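Local atomic coordinates of Nitrate/nitrite binding protein NrtA (Synechocystis sp., PDB entry 2G29), a protein that binds nitrate in the periplasm as the solute-binding protein of the NrtABCD ABC transporter, which takes up nitrate and probably nitrite. Residues 74-79 and 90-95; 199-204 and 219-224. One frame throughout, in Å; residues are numbered along the deposited sequence.

Both contacts belong to the alpha/beta architecture of a periplasmic binding protein, but they hold different elements and share none. Contact 1 is buried: helix 73-82 rests on strand 91-95, the middle strand of one five-stranded mixed sheet, close to nitrate-binding residues. Contact 2 lies farther out, partly buried and away from the annotated sites, where the C-terminal ends of helices 196-201 and 214-221 meet beside the second sheet. The centres of contact 1 and contact 2 are about 27 Å apart. Neither has a hydrogen bond between its segments. Methyl groups make the whole of contact 1, whereas 199-204 and 219-224 add the long chains of Lys201 and Gln221 at the solvent-exposed edge.

Contact 1 (74-79 and 90-95); sequences GTTRDN and DGAHIL
Thr76 and Ala92 mark the closest approach of the two backbones, their CA atoms 7.6 Å apart. Residues 74-79 are an interior part of helix 73-82, with Asp78 N bonded to Gly74 O and Asn79 N to Thr75 O. Asp90 is the loop residue that leads into the strand; residues 91-95 run extended, with a corner at His93.

One methyl of Thr76 does the touching. CG2 stands anti to the backbone N and is directed at the strand, where Thr76 CG2 meets Ala92 CB at 4.0 Å. A looser 4.2 Å separates Thr76 CG2 from Ile94 CD1. Ala92 and Ile94, two apart in sequence, both point their side chains at the helix. The small alanine lets the helix lie close, while the isoleucine, with CG1 anti to its N (chi1 -166°), carries its CD1 methyl to the same threonine methyl. Threonine suits this buried place because its hydroxyl need not face the apolar strand: OG1 lies beside its own backbone N and bonds to Ser72 O, one turn back.

On the helix side turned from the strand, Arg77 NE makes a salt bridge with Asp78 OD1 at 2.8 Å, approaching 45° out of the carboxylate plane; Arg77 NH1 is held by Val107 O.

Trp73 and Lys240, both residues that bind nitrate, also touch this strand, Trp73 on Ile94 and Leu95. Helix 73-82 connects strands 66-69 and 91-95, which run parallel with strand 36-39 between them: a beta-alpha-beta crossover, the recurring unit of the alpha/beta domains of periplasmic binding proteins.

Contact 2 (199-204 and 219-224); sequences NVKVNA and VNQGVG
Val223 meets both Val200 and Lys201, its side chain directed at the end of helix 196-201. CG2 of Val223 meets CG1 of Val200 at 3.9 Å, the two branched side chains crossing obliquely. The same Val200 methyl, CG1, also lies 3.8 Å from the carbonyl O of Val223, so it is laid against backbone as well as side chain. The other branch, Val223 CG1, rests 3.9 Å from CG of Lys201, whose aliphatic stem is therefore what packs. Farther out, Gln221 brings the NE2 end of its amide to 4.3 Å from Lys201 CD, a loose contact with no hydrogen bond. Valine suits the inner positions, being compact and wholly apolar; Lys201, packing through its CG and CD methylenes, and Gln221 are both exposed, which suits long polar side chains. The lysine chain begins with CG anti to its carbonyl carbon (chi1 -59°), which sets that methylene beside Val223, and then bends at chi3 and chi4.

Each helix ends in a Schellman motif just here. In the first, Asn203 takes a positive phi of 54°, its N bonding to Val200 O, while Ala204 N reaches Asn199 O. That oxygen also accepts from Val202 N, the two donors arriving from opposite faces of its plane. In the second, Gly222 turns the chain at a phi of 70°, a conformation easily adopted without a side chain, and leads directly into Val223.

Beyond the turns, Gly222 O accepts from Asn132 ND2, and Asn220 ND2 donates to Asp295 OD1. On the other segment, Val200 touches Met205, and Asn199 ND2 bonds back to Gln195 O.

Contact 1 (74-79 and 90-95)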
ATOM      1  N   GLY A  74      10.016  -7.726  -3.961  1.00 10.04           N
ATOM      2  CA  GLY A  74      10.627  -9.045  -3.954  1.00 10.08           C
ATOM      3  C   GLY A  74      11.803  -9.080  -2.991  1.00 10.17           C
ATOM      4  O   GLY A  74      11.941 -10.050  -2.263  1.00 10.96           O
ATOM      5  N   THR A  75      12.626  -8.025  -2.958  1.00 10.13           N
ATOM      6  CA  THR A  75      13.739  -8.051  -2.008  1.00 10.85           C
ATOM      7  C   THR A  75      13.272  -7.817  -0.596  1.00 10.61           C
ATOM      8  O   THR A  75      13.849  -8.341   0.343  1.00 11.00           O
ATOM      9  CB  THR A  75      14.880  -7.058  -2.327  1.00 10.54           C
ATOM     10  OG1 THR A  75      14.424  -5.713  -2.222  1.00 12.00           O
ATOM     11  CG2 THR A  75      15.466  -7.317  -3.675  1.00 10.86           C
ATOM     12  N   THR A  76      12.211  -7.050  -0.429  1.00 10.43           N
ATOM     13  CA  THR A  76      11.600  -6.871   0.906  1.00  9.63           C
ATOM     14  C   THR A  76      11.191  -8.251   1.434  1.00 11.30           C
ATOM     15  O   THR A  76      11.490  -8.595   2.578  1.00 11.56           O
ATOM     16  CB  THR A  76      10.336  -5.984   0.823  1.00  9.79           C
ATOM     17  OG1 THR A  76      10.728  -4.658   0.421  1.00 10.60           O
ATOM     18  CG2 THR A  76       9.644  -5.897   2.176  1.00 10.80           C
ATOM     19  N   ARG A  77      10.501  -9.034   0.606  1.00 11.31           N
ATOM     20  CA  ARG A  77      10.074 -10.381   0.965  1.00 11.13           C
ATOM     21  C   ARG A  77      11.302 -11.219   1.290  1.00 10.77           C
ATOM     22  O   ARG A  77      11.317 -11.937   2.293  1.00 11.13           O
ATOM     23  CB  ARG A  77       9.297 -10.987  -0.224  1.00 11.65           C
ATOM     24  CG  ARG A  77       8.868 -12.474  -0.096  1.00 13.67           C
ATOM     25  CD  ARG A  77       9.958 -13.470  -0.510  1.00 14.30           C
ATOM     26  NE  ARG A  77      10.595 -13.082  -1.766  1.00 13.39           N
ATOM     27  CZ  ARG A  77      10.012 -13.091  -2.961  1.00 16.85           C
ATOM     28  NH1 ARG A  77       8.751 -13.496  -3.094  1.00 16.21           N
ATOM     29  NH2 ARG A  77      10.679 -12.642  -4.021  1.00 14.63           N
ATOM     30  N   ASP A  78      12.351 -11.101   0.472  1.00 10.14           N
ATOM     31  CA  ASP A  78      13.574 -11.876   0.749  1.00 10.95           C
ATOM     32  C   ASP A  78      14.170 -11.539   2.116  1.00 10.88           C
ATOM     33  O   ASP A  78      14.559 -12.440   2.883  1.00 11.86           O
ATOM     34  CB  ASP A  78      14.661 -11.629  -0.301  1.00 11.98           C
ATOM     35  CG  ASP A  78      14.279 -12.141  -1.691  1.00 12.47           C
ATOM     36  OD1 ASP A  78      13.416 -13.046  -1.820  1.00 14.06           O
ATOM     37  OD2 ASP A  78      14.869 -11.679  -2.687  1.00 15.09           O
ATOM     38  N   ASN A  79      14.251 -10.258   2.427  1.00 11.31           N
ATOM     39  CA  ASN A  79      14.830  -9.851   3.698  1.00 11.07           C
ATOM     40  C   ASN A  79      13.963 -10.205   4.897  1.00 10.74           C
ATOM     41  O   ASN A  79      14.485 -10.460   5.975  1.00 11.56           O
ATOM     42  CB  ASN A  79      15.175  -8.352   3.644  1.00 13.07           C
ATOM     43  CG  ASN A  79      16.415  -8.091   2.808  1.00 13.05           C
ATOM     44  OD1 ASN A  79      17.363  -8.873   2.880  1.00 13.74           O
ATOM     45  ND2 ASN A  79      16.426  -7.006   2.009  1.00 10.98           N
ATOM     46  N   ASP A  90      13.457  -7.128  10.293  1.00 12.17           N
ATOM     47  CA  ASP A  90      12.466  -7.565  11.275  1.00 10.76           C
ATOM     48  C   ASP A  90      11.031  -7.202  10.912  1.00 11.20           C
ATOM     49  O   ASP A  90      10.082  -7.850  11.383  1.00 12.05           O
ATOM     50  CB  ASP A  90      12.769  -6.918  12.641  1.00 12.23           C
ATOM     51  CG  ASP A  90      14.191  -7.211  13.143  1.00 13.06           C
ATOM     52  OD1 ASP A  90      14.509  -8.389  13.385  1.00 14.27           O
ATOM     53  OD2 ASP A  90      14.982  -6.253  13.277  1.00 14.04           O
ATOM     54  N   GLY A  91      10.879  -6.140  10.121  1.00 10.35           N
ATOM     55  CA  GLY A  91       9.554  -5.706   9.734  1.00 11.00           C
ATOM     56  C   GLY A  91       9.680  -4.730   8.587  1.00  9.56           C
ATOM     57  O   GLY A  91      10.788  -4.413   8.139  1.00 11.06           O
ATOM     58  N   ALA A  92       8.550  -4.210   8.125  1.00 11.27           N
ATOM     59  CA  ALA A  92       8.583  -3.317   6.971  1.00 10.56           C
ATOM     60  C   ALA A  92       7.301  -2.556   6.741  1.00 10.98           C
ATOM     61  O   ALA A  92       6.238  -2.964   7.207  1.00 11.66           O
ATOM     62  CB  ALA A  92       8.814  -4.167   5.699  1.00 11.22           C
ATOM     63  N   HIS A  93       7.452  -1.454   5.997  1.00 11.13           N
ATOM     64  CA  HIS A  93       6.345  -0.701   5.411  1.00 10.91           C
ATOM     65  C   HIS A  93       6.104  -1.721   4.275  1.00 11.17           C
ATOM     66  O   HIS A  93       7.008  -2.053   3.523  1.00 11.98           O
ATOM     67  CB  HIS A  93       6.879   0.681   4.970  1.00 10.68           C
ATOM     68  CG  HIS A  93       6.456   1.145   3.600  1.00  9.41           C
ATOM     69  ND1 HIS A  93       5.281   1.821   3.336  1.00 12.88           N
ATOM     70  CD2 HIS A  93       7.163   1.147   2.444  1.00  7.85           C
ATOM     71  CE1 HIS A  93       5.291   2.239   2.071  1.00  6.89           C
ATOM     72  NE2 HIS A  93       6.420   1.850   1.520  1.00 11.94           N
ATOM     73  N   ILE A  94       4.874  -2.215   4.151  1.00  9.80           N
ATOM     74  CA  ILE A  94       4.605  -3.305   3.225  1.00 10.45           C
ATOM     75  C   ILE A  94       3.196  -3.323   2.645  1.00 10.16           C
ATOM     76  O   ILE A  94       2.255  -2.820   3.239  1.00 10.62           O
ATOM     77  CB  ILE A  94       4.912  -4.638   3.978  1.00 11.70           C
ATOM     78  CG1 ILE A  94       4.994  -5.809   2.995  1.00 10.39           C
ATOM     79  CG2 ILE A  94       3.872  -4.882   5.066  1.00 11.73           C
ATOM     80  CD1 ILE A  94       5.836  -7.011   3.582  1.00 14.02           C
ATOM     81  N   LEU A  95       3.053  -3.898   1.458  1.00  9.22           N
ATOM     82  CA  LEU A  95       1.716  -4.012   0.858  1.00 10.25           C
ATOM     83  C   LEU A  95       0.889  -4.912   1.806  1.00  9.67           C
ATOM     84  O   LEU A  95       1.373  -5.972   2.248  1.00  9.97           O
ATOM     85  CB  LEU A  95       1.836  -4.689  -0.510  1.00  9.84           C
ATOM     86  CG  LEU A  95       2.807  -4.035  -1.499  1.00  9.25           C
ATOM     87  CD1 LEU A  95       2.766  -4.756  -2.858  1.00 10.42           C
ATOM     88  CD2 LEU A  95       2.436  -2.569  -1.719  1.00  9.83           C
TER

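Contact 2 (199-204 and 219-224)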
ATOM      1  N   ASN A 199      10.701   2.354 -16.696  1.00 14.74           N
ATOM      2  CA  ASN A 199      10.134   1.336 -17.566  1.00 14.93           C
ATOM      3  C   ASN A 199       9.112   1.884 -18.548  1.00 15.44           C
ATOM      4  O   ASN A 199       9.133   1.500 -19.725  1.00 16.11           O
ATOM      5  CB  ASN A 199       9.522   0.204 -16.734  1.00 15.39           C
ATOM      6  CG  ASN A 199      10.542  -0.848 -16.384  1.00 17.50           C
ATOM      7  OD1 ASN A 199      10.653  -1.862 -17.075  1.00 19.54           O
ATOM      8  ND2 ASN A 199      11.324  -0.603 -15.342  1.00 16.07           N
ATOM      9  N   VAL A 200       8.240   2.797 -18.113  1.00 15.35           N
ATOM     10  CA  VAL A 200       7.255   3.303 -19.063  1.00 16.32           C
ATOM     11  C   VAL A 200       7.976   4.118 -20.145  1.00 18.17           C
ATOM     12  O   VAL A 200       7.559   4.151 -21.305  1.00 18.56           O
ATOM     13  CB  VAL A 200       6.079   4.098 -18.368  1.00 17.00           C
ATOM     14  CG1 VAL A 200       6.518   5.473 -17.927  1.00 17.21           C
ATOM     15  CG2 VAL A 200       4.864   4.153 -19.329  1.00 16.79           C
ATOM     16  N   LYS A 201       9.100   4.713 -19.775  1.00 18.56           N
ATOM     17  CA  LYS A 201       9.900   5.472 -20.736  1.00 21.29           C
ATOM     18  C   LYS A 201      10.404   4.598 -21.867  1.00 21.66           C
ATOM     19  O   LYS A 201      10.684   5.105 -22.961  1.00 24.97           O
ATOM     20  CB  LYS A 201      11.077   6.152 -20.034  1.00 22.00           C
ATOM     21  CG  LYS A 201      10.670   7.108 -18.924  1.00 23.90           C
ATOM     22  CD  LYS A 201      11.888   7.702 -18.233  1.00 28.15           C
ATOM     23  CE  LYS A 201      12.937   8.138 -19.243  1.00 20.00           C
ATOM     24  NZ  LYS A 201      13.849   7.021 -19.612  1.00 20.00           N
ATOM     25  N   VAL A 202      10.640   3.315 -21.605  1.00 21.27           N
ATOM     26  CA  VAL A 202      11.129   2.422 -22.670  1.00 22.10           C
ATOM     27  C   VAL A 202      10.026   1.489 -23.171  1.00 21.67           C
ATOM     28  O   VAL A 202      10.300   0.429 -23.738  1.00 21.61           O
ATOM     29  CB  VAL A 202      12.355   1.576 -22.216  1.00 22.82           C
ATOM     30  CG1 VAL A 202      13.563   2.485 -22.083  1.00 22.73           C
ATOM     31  CG2 VAL A 202      12.074   0.857 -20.907  1.00 23.31           C
ATOM     32  N   ASN A 203       8.777   1.896 -22.947  1.00 20.76           N
ATOM     33  CA  ASN A 203       7.612   1.139 -23.388  1.00 19.09           C
ATOM     34  C   ASN A 203       7.573  -0.323 -22.935  1.00 18.81           C
ATOM     35  O   ASN A 203       7.195  -1.221 -23.706  1.00 18.68           O
ATOM     36  CB  ASN A 203       7.493   1.199 -24.928  1.00 20.53           C
ATOM     37  CG  ASN A 203       6.074   0.972 -25.396  1.00 20.80           C
ATOM     38  OD1 ASN A 203       5.130   1.457 -24.763  1.00 21.58           O
ATOM     39  ND2 ASN A 203       5.901   0.252 -26.509  1.00 21.04           N
ATOM     40  N   ALA A 204       7.939  -0.578 -21.685  1.00 16.97           N
ATOM     41  CA  ALA A 204       7.911  -1.930 -21.170  1.00 16.35           C
ATOM     42  C   ALA A 204       6.483  -2.378 -20.846  1.00 15.26           C
ATOM     43  O   ALA A 204       6.242  -3.562 -20.627  1.00 16.48           O
ATOM     44  CB  ALA A 204       8.785  -2.034 -19.909  1.00 15.96           C
ATOM     45  N   VAL A 219       3.654  12.273 -14.682  1.00 11.94           N
ATOM     46  CA  VAL A 219       3.008  13.441 -15.283  1.00 13.43           C
ATOM     47  C   VAL A 219       4.017  14.571 -15.487  1.00 12.38           C
ATOM     48  O   VAL A 219       4.139  15.144 -16.589  1.00 13.68           O
ATOM     49  CB  VAL A 219       1.849  13.919 -14.383  1.00 13.28           C
ATOM     50  CG1 VAL A 219       1.345  15.307 -14.836  1.00 14.29           C
ATOM     51  CG2 VAL A 219       0.686  12.918 -14.437  1.00 13.52           C
ATOM     52  N   ASN A 220       4.783  14.874 -14.449  1.00 11.69           N
ATOM     53  CA  ASN A 220       5.724  15.967 -14.570  1.00 11.74           C
ATOM     54  C   ASN A 220       6.828  15.727 -15.579  1.00 13.57           C
ATOM     55  O   ASN A 220       7.301  16.688 -16.193  1.00 14.21           O
ATOM     56  CB  ASN A 220       6.320  16.339 -13.192  1.00 11.59           C
ATOM     57  CG  ASN A 220       5.315  17.038 -12.272  1.00 11.36           C
ATOM     58  OD1 ASN A 220       4.321  17.551 -12.728  1.00 13.27           O
ATOM     59  ND2 ASN A 220       5.593  17.058 -10.967  1.00 12.06           N
ATOM     60  N   GLN A 221       7.238  14.473 -15.751  1.00 12.90           N
ATOM     61  CA  GLN A 221       8.260  14.183 -16.745  1.00 14.03           C
ATOM     62  C   GLN A 221       7.665  14.060 -18.149  1.00 15.04           C
ATOM     63  O   GLN A 221       8.401  13.979 -19.131  1.00 16.38           O
ATOM     64  CB  GLN A 221       9.044  12.908 -16.356  1.00 14.49           C
ATOM     65  CG  GLN A 221       9.925  13.146 -15.144  1.00 14.48           C
ATOM     66  CD  GLN A 221      10.935  12.053 -14.858  1.00 14.04           C
ATOM     67  OE1 GLN A 221      11.546  12.033 -13.785  1.00 16.66           O
ATOM     68  NE2 GLN A 221      11.127  11.153 -15.798  1.00 14.41           N
ATOM     69  N   GLY A 222       6.332  14.041 -18.230  1.00 13.84           N
ATOM     70  CA  GLY A 222       5.659  13.938 -19.515  1.00 15.95           C
ATOM     71  C   GLY A 222       5.791  12.599 -20.192  1.00 15.38           C
ATOM     72  O   GLY A 222       5.713  12.521 -21.420  1.00 19.58           O
ATOM     73  N   VAL A 223       5.981  11.541 -19.412  1.00 15.02           N
ATOM     74  CA  VAL A 223       6.171  10.221 -20.009  1.00 13.80           C
ATOM     75  C   VAL A 223       4.949   9.337 -19.909  1.00 14.98           C
ATOM     76  O   VAL A 223       5.005   8.146 -20.224  1.00 14.77           O
ATOM     77  CB  VAL A 223       7.401   9.485 -19.406  1.00 14.81           C
ATOM     78  CG1 VAL A 223       8.655  10.316 -19.707  1.00 15.44           C
ATOM     79  CG2 VAL A 223       7.238   9.301 -17.901  1.00 16.23           C
ATOM     80  N   GLY A 224       3.838   9.941 -19.509  1.00 13.29           N
ATOM     81  CA  GLY A 224       2.578   9.218 -19.411  1.00 13.48           C
ATOM     82  C   GLY A 224       1.556  10.137 -18.781  1.00 14.12           C
ATOM     83  O   GLY A 224       1.876  11.281 -18.470  1.00 14.07           O
TER